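Local coordinates for protein vestitone reductase (Medicago sativa, PDB 2P4H) that catalyses the stereospecific, NADPH-dependent reduction of (3R)-vestitone to the isoflavanol DMI ((3R,4R)-4'-methoxyisoflavan-2',4,7-triol), the penultimate step in the biosynthesis of the alfalfa phytoalexin medicarpin, at residues V28-R33 with E53-F58; G8-L13 with V42-N47; V4-G9 with G77-A82. One frame throughout, in Å; residues are numbered along the deposited sequence.

Interaction 1: V28-R33 with E53-F58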
loop_
_atom_site.group_PDB
_atom_site.type_symbol
_atom_site.label_atom_id
_atom_site.label_comp_id
_atom_site.label_asym_id
_atom_site.label_seq_id
_atom_site.Cartn_x
_atom_site.Cartn_y
_atom_site.Cartn_z
ATOM N N VAL A 28 4.772 14.324 -12.504
ATOM C CA VAL A 28 4.095 13.034 -12.458
ATOM C C VAL A 28 3.242 12.650 -13.660
ATOM O O VAL A 28 2.470 13.458 -14.172
ATOM C CB VAL A 28 3.182 12.967 -11.209
ATOM C CG1 VAL A 28 2.478 11.621 -11.133
ATOM C CG2 VAL A 28 4.002 13.219 -9.956
ATOM N N ASN A 29 3.400 11.404 -14.097
ATOM C CA ASN A 29 2.604 10.834 -15.179
ATOM C C ASN A 29 1.761 9.813 -14.430
ATOM O O ASN A 29 2.272 9.127 -13.545
ATOM C CB ASN A 29 3.473 10.090 -16.195
ATOM C CG ASN A 29 4.169 11.013 -17.175
ATOM O OD1 ASN A 29 4.986 10.563 -17.983
ATOM N ND2 ASN A 29 3.846 12.299 -17.122
ATOM N N THR A 30 0.482 9.704 -14.758
ATOM C CA THR A 30 -0.346 8.733 -14.062
ATOM C C THR A 30 -1.376 8.065 -14.958
ATOM O O THR A 30 -1.835 8.645 -15.951
ATOM C CB THR A 30 -1.070 9.383 -12.846
ATOM O OG1 THR A 30 -1.691 8.362 -12.050
ATOM C CG2 THR A 30 -2.141 10.362 -13.314
ATOM N N THR A 31 -1.702 6.826 -14.611
ATOM C CA THR A 31 -2.713 6.046 -15.307
ATOM C C THR A 31 -3.720 5.736 -14.203
ATOM O O THR A 31 -3.334 5.529 -13.046
ATOM C CB THR A 31 -2.133 4.740 -15.913
ATOM O OG1 THR A 31 -1.566 3.923 -14.881
ATOM C CG2 THR A 31 -1.060 5.068 -16.934
ATOM N N ILE A 32 -5.003 5.735 -14.542
ATOM C CA ILE A 32 -6.036 5.494 -13.542
ATOM C C ILE A 32 -7.065 4.447 -13.947
ATOM O O ILE A 32 -7.187 4.094 -15.120
ATOM C CB ILE A 32 -6.783 6.806 -13.207
ATOM C CG1 ILE A 32 -7.548 7.300 -14.438
ATOM C CG2 ILE A 32 -5.789 7.875 -12.766
ATOM C CD1 ILE A 32 -8.341 8.570 -14.205
ATOM N N ARG A 33 -7.804 3.960 -12.956
ATOM C CA ARG A 33 -8.838 2.957 -13.176
ATOM C C ARG A 33 -10.175 3.643 -13.422
ATOM O O ARG A 33 -10.638 4.432 -12.596
ATOM C CB ARG A 33 -8.950 2.039 -11.955
ATOM C CG ARG A 33 -10.030 0.974 -12.073
ATOM C CD ARG A 33 -10.154 0.169 -10.787
ATOM N NE ARG A 33 -10.597 0.990 -9.663
ATOM C CZ ARG A 33 -11.786 1.582 -9.591
ATOM N NH1 ARG A 33 -12.662 1.445 -10.579
ATOM N NH2 ARG A 33 -12.102 2.313 -8.530
ATOM N N GLU A 53 0.738 22.061 -13.681
ATOM C CA GLU A 53 1.927 22.195 -14.514
ATOM C C GLU A 53 2.814 20.954 -14.560
ATOM O O GLU A 53 3.636 20.816 -15.465
ATOM C CB GLU A 53 2.772 23.387 -14.051
ATOM C CG GLU A 53 2.000 24.693 -13.946
ATOM C CD GLU A 53 1.488 24.956 -12.544
ATOM O OE1 GLU A 53 0.987 24.010 -11.900
ATOM O OE2 GLU A 53 1.580 26.115 -12.087
ATOM N N LYS A 54 2.643 20.044 -13.606
ATOM C CA LYS A 54 3.487 18.852 -13.566
ATOM C C LYS A 54 2.782 17.498 -13.551
ATOM O O LYS A 54 3.449 16.464 -13.506
ATOM C CB LYS A 54 4.426 18.935 -12.364
ATOM C CG LYS A 54 5.313 20.166 -12.351
ATOM C CD LYS A 54 6.096 20.242 -11.054
ATOM C CE LYS A 54 6.857 21.549 -10.939
ATOM N NZ LYS A 54 7.526 21.666 -9.614
ATOM N N LEU A 55 1.454 17.491 -13.579
ATOM C CA LEU A 55 0.710 16.233 -13.575
ATOM C C LEU A 55 0.098 15.959 -14.943
ATOM O O LEU A 55 -0.611 16.800 -15.495
ATOM C CB LEU A 55 -0.397 16.260 -12.517
ATOM C CG LEU A 55 -1.293 15.017 -12.463
ATOM C CD1 LEU A 55 -0.457 13.782 -12.131
ATOM C CD2 LEU A 55 -2.383 15.217 -11.423
ATOM N N HIS A 56 0.368 14.774 -15.481
ATOM C CA HIS A 56 -0.139 14.389 -16.793
ATOM C C HIS A 56 -0.821 13.025 -16.741
ATOM O O HIS A 56 -0.325 12.100 -16.096
ATOM C CB HIS A 56 1.019 14.344 -17.790
ATOM C CG HIS A 56 1.839 15.596 -17.814
ATOM N ND1 HIS A 56 1.373 16.781 -18.340
ATOM C CD2 HIS A 56 3.083 15.856 -17.348
ATOM C CE1 HIS A 56 2.293 17.717 -18.197
ATOM N NE2 HIS A 56 3.342 17.182 -17.597
ATOM N N PHE A 57 -1.954 12.904 -17.429
ATOM C CA PHE A 57 -2.707 11.655 -17.464
ATOM C C PHE A 57 -2.513 10.887 -18.768
ATOM O O PHE A 57 -2.374 11.480 -19.842
ATOM C CB PHE A 57 -4.199 11.923 -17.252
ATOM C CG PHE A 57 -4.530 12.484 -15.900
ATOM C CD1 PHE A 57 -4.300 13.824 -15.609
ATOM C CD2 PHE A 57 -5.069 11.665 -14.914
ATOM C CE1 PHE A 57 -4.603 14.344 -14.347
ATOM C CE2 PHE A 57 -5.375 12.173 -13.652
ATOM C CZ PHE A 57 -5.143 13.514 -13.368
ATOM N N PHE A 58 -2.528 9.561 -18.663
ATOM C CA PHE A 58 -2.342 8.682 -19.815
ATOM C C PHE A 58 -3.306 7.505 -19.794
ATOM O O PHE A 58 -3.582 6.935 -18.738
ATOM C CB PHE A 58 -0.919 8.123 -19.823
ATOM C CG PHE A 58 0.140 9.158 -20.040
ATOM C CD1 PHE A 58 0.628 9.410 -21.319
ATOM C CD2 PHE A 58 0.642 9.896 -18.973
ATOM C CE1 PHE A 58 1.599 10.380 -21.530
ATOM C CE2 PHE A 58 1.614 10.871 -19.175
ATOM C CZ PHE A 58 2.092 11.113 -20.455
HETATM O O HOH W 1 -5.730 6.273 -17.290
#

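Interaction 2: G8-L13 with V42-N47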
loop_
_atom_site.group_PDB
_atom_site.type_symbol
_atom_site.label_atom_id
_atom_site.label_comp_id
_atom_site.label_asym_id
_atom_site.label_seq_id
_atom_site.Cartn_x
_atom_site.Cartn_y
_atom_site.Cartn_z
ATOM N N GLY A 8 -2.631 3.624 -10.930
ATOM C CA GLY A 8 -3.673 3.676 -9.916
ATOM C C GLY A 8 -3.752 5.048 -9.271
ATOM O O GLY A 8 -3.960 5.167 -8.062
ATOM N N GLY A 9 -3.615 6.086 -10.091
ATOM C CA GLY A 9 -3.624 7.455 -9.603
ATOM C C GLY A 9 -4.803 7.951 -8.788
ATOM O O GLY A 9 -4.645 8.868 -7.981
ATOM N N THR A 10 -5.985 7.379 -8.992
ATOM C CA THR A 10 -7.148 7.827 -8.232
ATOM C C THR A 10 -7.404 6.978 -6.993
ATOM O O THR A 10 -8.350 7.227 -6.247
ATOM C CB THR A 10 -8.426 7.849 -9.099
ATOM O OG1 THR A 10 -8.658 6.551 -9.652
ATOM C CG2 THR A 10 -8.290 8.870 -10.224
ATOM N N GLY A 11 -6.565 5.972 -6.771
ATOM C CA GLY A 11 -6.730 5.138 -5.596
ATOM C C GLY A 11 -6.194 5.847 -4.365
ATOM O O GLY A 11 -5.509 6.861 -4.475
ATOM N N PHE A 12 -6.506 5.316 -3.188
ATOM C CA PHE A 12 -6.044 5.897 -1.932
ATOM C C PHE A 12 -4.524 6.085 -1.904
ATOM O O PHE A 12 -4.029 7.202 -1.727
ATOM C CB PHE A 12 -6.515 5.002 -0.771
ATOM C CG PHE A 12 -5.826 5.260 0.547
ATOM C CD1 PHE A 12 -5.611 6.555 1.016
ATOM C CD2 PHE A 12 -5.440 4.189 1.348
ATOM C CE1 PHE A 12 -5.022 6.774 2.264
ATOM C CE2 PHE A 12 -4.855 4.400 2.595
ATOM C CZ PHE A 12 -4.646 5.690 3.055
ATOM N N LEU A 13 -3.777 5.005 -2.088
ATOM C CA LEU A 13 -2.323 5.111 -2.049
ATOM C C LEU A 13 -1.758 5.892 -3.234
ATOM O O LEU A 13 -0.914 6.776 -3.062
ATOM C CB LEU A 13 -1.686 3.718 -2.001
ATOM C CG LEU A 13 -0.159 3.744 -1.896
ATOM C CD1 LEU A 13 0.266 4.491 -0.639
ATOM C CD2 LEU A 13 0.378 2.320 -1.889
ATOM N N VAL A 42 -11.411 13.824 -11.765
ATOM C CA VAL A 42 -10.088 13.768 -11.156
ATOM C C VAL A 42 -9.707 15.113 -10.549
ATOM O O VAL A 42 -8.526 15.413 -10.375
ATOM C CB VAL A 42 -9.013 13.375 -12.192
ATOM C CG1 VAL A 42 -9.278 11.971 -12.709
ATOM C CG2 VAL A 42 -9.005 14.376 -13.343
ATOM N N SER A 43 -10.713 15.918 -10.226
ATOM C CA SER A 43 -10.475 17.233 -9.648
ATOM C C SER A 43 -9.629 17.183 -8.382
ATOM O O SER A 43 -8.810 18.072 -8.147
ATOM C CB SER A 43 -11.807 17.928 -9.353
ATOM O OG SER A 43 -12.518 18.184 -10.553
ATOM N N PHE A 44 -9.811 16.147 -7.567
ATOM C CA PHE A 44 -9.040 16.041 -6.335
ATOM C C PHE A 44 -7.559 15.840 -6.632
ATOM O O PHE A 44 -6.716 15.998 -5.752
ATOM C CB PHE A 44 -9.590 14.919 -5.443
ATOM C CG PHE A 44 -9.364 13.535 -5.979
ATOM C CD1 PHE A 44 -8.243 12.805 -5.600
ATOM C CD2 PHE A 44 -10.287 12.950 -6.839
ATOM C CE1 PHE A 44 -8.045 11.510 -6.067
ATOM C CE2 PHE A 44 -10.098 11.656 -7.315
ATOM C CZ PHE A 44 -8.974 10.933 -6.926
ATOM N N LEU A 45 -7.247 15.503 -7.881
ATOM C CA LEU A 45 -5.862 15.324 -8.303
ATOM C C LEU A 45 -5.366 16.583 -9.011
ATOM O O LEU A 45 -4.301 17.104 -8.695
ATOM C CB LEU A 45 -5.723 14.127 -9.252
ATOM C CG LEU A 45 -5.814 12.716 -8.662
ATOM C CD1 LEU A 45 -5.638 11.690 -9.774
ATOM C CD2 LEU A 45 -4.739 12.532 -7.593
ATOM N N THR A 46 -6.150 17.075 -9.968
ATOM C CA THR A 46 -5.765 18.265 -10.721
ATOM C C THR A 46 -5.736 19.531 -9.870
ATOM O O THR A 46 -5.125 20.528 -10.257
ATOM C CB THR A 46 -6.697 18.490 -11.937
ATOM O OG1 THR A 46 -8.055 18.596 -11.497
ATOM C CG2 THR A 46 -6.577 17.331 -12.915
ATOM N N ASN A 47 -6.389 19.488 -8.712
ATOM C CA ASN A 47 -6.407 20.637 -7.815
ATOM C C ASN A 47 -5.236 20.596 -6.838
ATOM O O ASN A 47 -5.003 21.552 -6.101
ATOM C CB ASN A 47 -7.725 20.699 -7.036
ATOM C CG ASN A 47 -8.896 21.124 -7.904
ATOM O OD1 ASN A 47 -8.816 22.118 -8.624
ATOM N ND2 ASN A 47 -9.992 20.377 -7.833
#

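Interaction 3: V4-G9 with G77-A82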
loop_
_atom_site.group_PDB
_atom_site.type_symbol
_atom_site.label_atom_id
_atom_site.label_comp_id
_atom_site.label_asym_id
_atom_site.label_seq_id
_atom_site.Cartn_x
_atom_site.Cartn_y
_atom_site.Cartn_z
ATOM N N VAL A 4 8.010 10.829 -12.588
ATOM C CA VAL A 4 7.698 9.499 -12.082
ATOM C C VAL A 4 6.313 9.078 -12.558
ATOM O O VAL A 4 5.367 9.864 -12.507
ATOM C CB VAL A 4 7.722 9.471 -10.532
ATOM C CG1 VAL A 4 7.306 8.097 -10.022
ATOM C CG2 VAL A 4 9.118 9.816 -10.032
ATOM N N CYS A 5 6.200 7.843 -13.037
ATOM C CA CYS A 5 4.914 7.328 -13.494
ATOM C C CYS A 5 4.282 6.536 -12.356
ATOM O O CYS A 5 4.888 5.595 -11.839
ATOM C CB CYS A 5 5.088 6.421 -14.714
ATOM S SG CYS A 5 3.519 5.778 -15.362
ATOM N N VAL A 6 3.068 6.923 -11.981
ATOM C CA VAL A 6 2.329 6.272 -10.902
ATOM C C VAL A 6 1.052 5.642 -11.447
ATOM O O VAL A 6 0.220 6.336 -12.026
ATOM C CB VAL A 6 1.909 7.295 -9.816
ATOM C CG1 VAL A 6 1.171 6.591 -8.687
ATOM C CG2 VAL A 6 3.127 8.029 -9.276
ATOM N N THR A 7 0.890 4.334 -11.275
ATOM C CA THR A 7 -0.336 3.691 -11.737
ATOM C C THR A 7 -1.349 3.749 -10.597
ATOM O O THR A 7 -0.969 3.913 -9.434
ATOM C CB THR A 7 -0.118 2.218 -12.127
ATOM O OG1 THR A 7 0.277 1.471 -10.970
ATOM C CG2 THR A 7 0.947 2.105 -13.201
ATOM N N GLY A 8 -2.631 3.624 -10.930
ATOM C CA GLY A 8 -3.673 3.676 -9.916
ATOM C C GLY A 8 -3.752 5.048 -9.271
ATOM O O GLY A 8 -3.960 5.167 -8.062
ATOM N N GLY A 9 -3.615 6.086 -10.091
ATOM C CA GLY A 9 -3.624 7.455 -9.603
ATOM C C GLY A 9 -4.803 7.951 -8.788
ATOM O O GLY A 9 -4.645 8.868 -7.981
ATOM N N GLY A 77 11.438 7.004 -12.542
ATOM C CA GLY A 77 10.900 5.976 -11.673
ATOM C C GLY A 77 9.481 5.593 -12.041
ATOM O O GLY A 77 8.759 6.366 -12.672
ATOM N N ILE A 78 9.098 4.379 -11.657
ATOM C CA ILE A 78 7.756 3.867 -11.891
ATOM C C ILE A 78 7.268 3.291 -10.570
ATOM O O ILE A 78 7.925 2.422 -9.985
ATOM C CB ILE A 78 7.728 2.735 -12.950
ATOM C CG1 ILE A 78 8.144 3.275 -14.322
ATOM C CG2 ILE A 78 6.327 2.129 -13.028
ATOM C CD1 ILE A 78 8.336 2.182 -15.373
ATOM N N PHE A 79 6.137 3.797 -10.090
ATOM C CA PHE A 79 5.535 3.312 -8.853
ATOM C C PHE A 79 4.251 2.608 -9.273
ATOM O O PHE A 79 3.251 3.254 -9.599
ATOM C CB PHE A 79 5.199 4.466 -7.899
ATOM C CG PHE A 79 6.398 5.248 -7.411
ATOM C CD1 PHE A 79 7.696 4.785 -7.609
ATOM C CD2 PHE A 79 6.215 6.448 -6.727
ATOM C CE1 PHE A 79 8.796 5.505 -7.132
ATOM C CE2 PHE A 79 7.306 7.175 -6.246
ATOM C CZ PHE A 79 8.597 6.703 -6.449
ATOM N N HIS A 80 4.287 1.281 -9.282
ATOM C CA HIS A 80 3.135 0.494 -9.687
ATOM C C HIS A 80 2.283 0.131 -8.474
ATOM O O HIS A 80 2.578 -0.834 -7.762
ATOM C CB HIS A 80 3.602 -0.772 -10.414
ATOM C CG HIS A 80 2.499 -1.495 -11.118
ATOM N ND1 HIS A 80 2.607 -2.798 -11.552
ATOM C CD2 HIS A 80 1.261 -1.080 -11.474
ATOM C CE1 HIS A 80 1.480 -3.156 -12.143
ATOM N NE2 HIS A 80 0.648 -2.131 -12.109
ATOM N N THR A 81 1.223 0.907 -8.252
ATOM C CA THR A 81 0.328 0.704 -7.110
ATOM C C THR A 81 -1.021 0.099 -7.494
ATOM O O THR A 81 -1.823 -0.240 -6.621
ATOM C CB THR A 81 0.025 2.037 -6.384
ATOM O OG1 THR A 81 -1.029 2.729 -7.070
ATOM C CG2 THR A 81 1.260 2.927 -6.355
ATOM N N ALA A 82 -1.266 -0.031 -8.793
ATOM C CA ALA A 82 -2.533 -0.562 -9.287
ATOM C C ALA A 82 -2.570 -2.069 -9.517
ATOM O O ALA A 82 -1.545 -2.707 -9.762
ATOM C CB ALA A 82 -2.914 0.157 -10.577
HETATM O O HOH W 2 -3.555 3.357 -5.933
#

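Interaction 1: V28-R33 with E53-F58
Val-28 and Thr-30 trade backbone hydrogen bonds with Lys-54, His-56 and Phe-58, which makes strands 28-31 and 55-57 a parallel pair. Val-28 N donates to Lys-54 O (2.7 Å) and Val-28 O accepts from His-56 N (2.8 Å); Thr-30 N then reaches His-56 O and Phe-58 N closes on Thr-30 O, both at 2.9 Å. The axes of the two short strand segments cross at -29°, 4.7 Å apart at their closest. Water 1 bridges the widening ends, donating to Phe-58 O and accepting from Ile-32 N.

On the face carrying Val-28, Thr-30, Leu-55 and Phe-57 the contacts are apolar. Thr-30 CG2 sits over the Phe-57 ring in a CH-pi contact, 4.0 Å from its centroid, and Ile-32 CG2 nears the ring edge. Val-28 CG1 meets Leu-55 CD1 at 3.8 Å. With Thr-30 OG1 anti to the backbone N (chi1 -170°), the methyl turns to the ring and the hydroxyl bonds Val-6 O. On the other face, Asn-29 CB lies 3.6 Å from Phe-58 CE2.

Strand 55-57 is outermost in the Rossmann sheet and strand 3-7 flanks 28-31; helix 12-23 packs on Val-28 and Thr-30, helix 69-72 on Thr-31 and Phe-58.

Interaction 2: G8-L13 with V42-N47
Thr-10 meets three side chains of segment 42-47, and its methyl group is common to all three. The tightly packed part joins this methyl to Leu-45 and Leu-45 to the backbone. Thr-10 CG2 lies 3.9 Å from Leu-45 CD1, and the branched end of Leu-45 closes on Gly-9 O, with CD1 at 3.5 Å and CD2 at 3.7 Å from that oxygen. The first torsion of Thr-10 accounts for the methyl's place: CG2 is anti to the carbonyl carbon and OG1 lies between the backbone N and that carbon (chi1 57°). The side chains of Thr-10 and Leu-45 cross at about a right angle. Gly-9 and Leu-45 are both buried, and Leu-45 continues onto Leu-55 and Phe-57 of strand 55-57.

Segment 8-13 is the glycine-rich turn of a Rossmann fold, predicted to bind NADP(+). A type I turn from Gly-8 to Gly-11, closed by Gly-11 N donating to Gly-8 O (3.0 Å), leads to Gly-11 as N-cap of helix 12-23. Across from it, Val-42 stands at the N-cap position of helix 43-46, and its carbonyl oxygen takes the first backbone bonds, from Leu-45 N and Thr-46 N.

The contact is small, with 169 Å² buried in total and no hydrogen bond between the segments. The backbones stay apart, the nearest CA atoms being those of Thr-10 and Val-42 at 7.2 Å, and side chains bridge them. On the looser side, Val-42 CG1 approaches Thr-10 CG2 only to 4.1 Å. Phe-44, which also touches Pro-197, brings just the tip of its ring: CZ comes to 3.8 Å from Thr-10 CB, which lies at the ring edge, near its plane. Val-42 and Phe-44 both stay partly exposed.

Interaction 3: V4-G9 with G77-A82
Cys-5, Thr-7 and Phe-79 link strands 4-7 and 77-80 by backbone hydrogen bonds, in the parallel pairing at the centre of a Rossmann fold, where the first strand runs beside the fourth. The strand axes are only 10° from parallel and 4.7 Å apart at closest approach. Cys-5 N donates to Gly-77 O from a position tilted out of the carbonyl plane, whereas Phe-79 N meets Cys-5 O nearly along the C=O axis (2.8 Å). Thr-7 N then reaches Phe-79 O at 3.1 Å. The CA-H groups of Val-4, Ile-78 and Val-6 add contacts to the same three oxygens.

Apolar contact is concentrated on the Phe-79 ring. Val-4 and Phe-79, two residues on in register, project to the same face of the sheet. Val-4 CG1, anti to its backbone N (chi1 176°), is thereby turned to the ring and stands over its centre, 3.8 Å from the centroid and 7° off the normal. Val-6 CG2 approaches the ring more distantly. Helix 12-23 lies against this face through Ile-17 and Leu-21, and His-234 meets Phe-79 edge-to-face. On the other face, Cys-5 CB and Ile-78 CG1 are 4.4 Å apart, and Ile-107 of helix 95-111 touches Ile-78.

Where the strands end, the methyl of Ala-82 packs on the backbone, its CB 3.5 Å from Gly-8 N. Gly-8 belongs to the predicted NADP(+)-binding turn. Its phi is positive, which suits glycine, and Thr-81 OG1 and Ala-82 CB stand on the side to which a beta carbon would point. The polar part follows: water 2 donates to both Gly-8 O and Thr-81 OG1, and that hydroxyl donates a hydrogen bond to Thr-7 O, with OG1 and O 2.6 Å apart.

In the fold
Interactions 1 and 3 share a seven-stranded parallel sheet, whose order begins 55-57, 27-31, 3-7, 77-80; neighbouring strands 27-31 and 3-7 join them. Their centres are about 9 Å apart, as are those of interactions 1 and 2, while interactions 2 and 3 are about 12 Å apart and share Gly-8 and Gly-9. Along the chain, interaction 1 lies inside the loop closed by interaction 3, and the segments of interactions 1 and 2 alternate. Thr-31 O probably accepts a hydrogen bond from Gly-9 N, tying the C-terminal end of strand 27-31 to the turn. Together they hold much of the predicted NADP(+) site, the glycine-rich turn and Arg-33, at the C-terminal ends of strands 3-7 and 27-31.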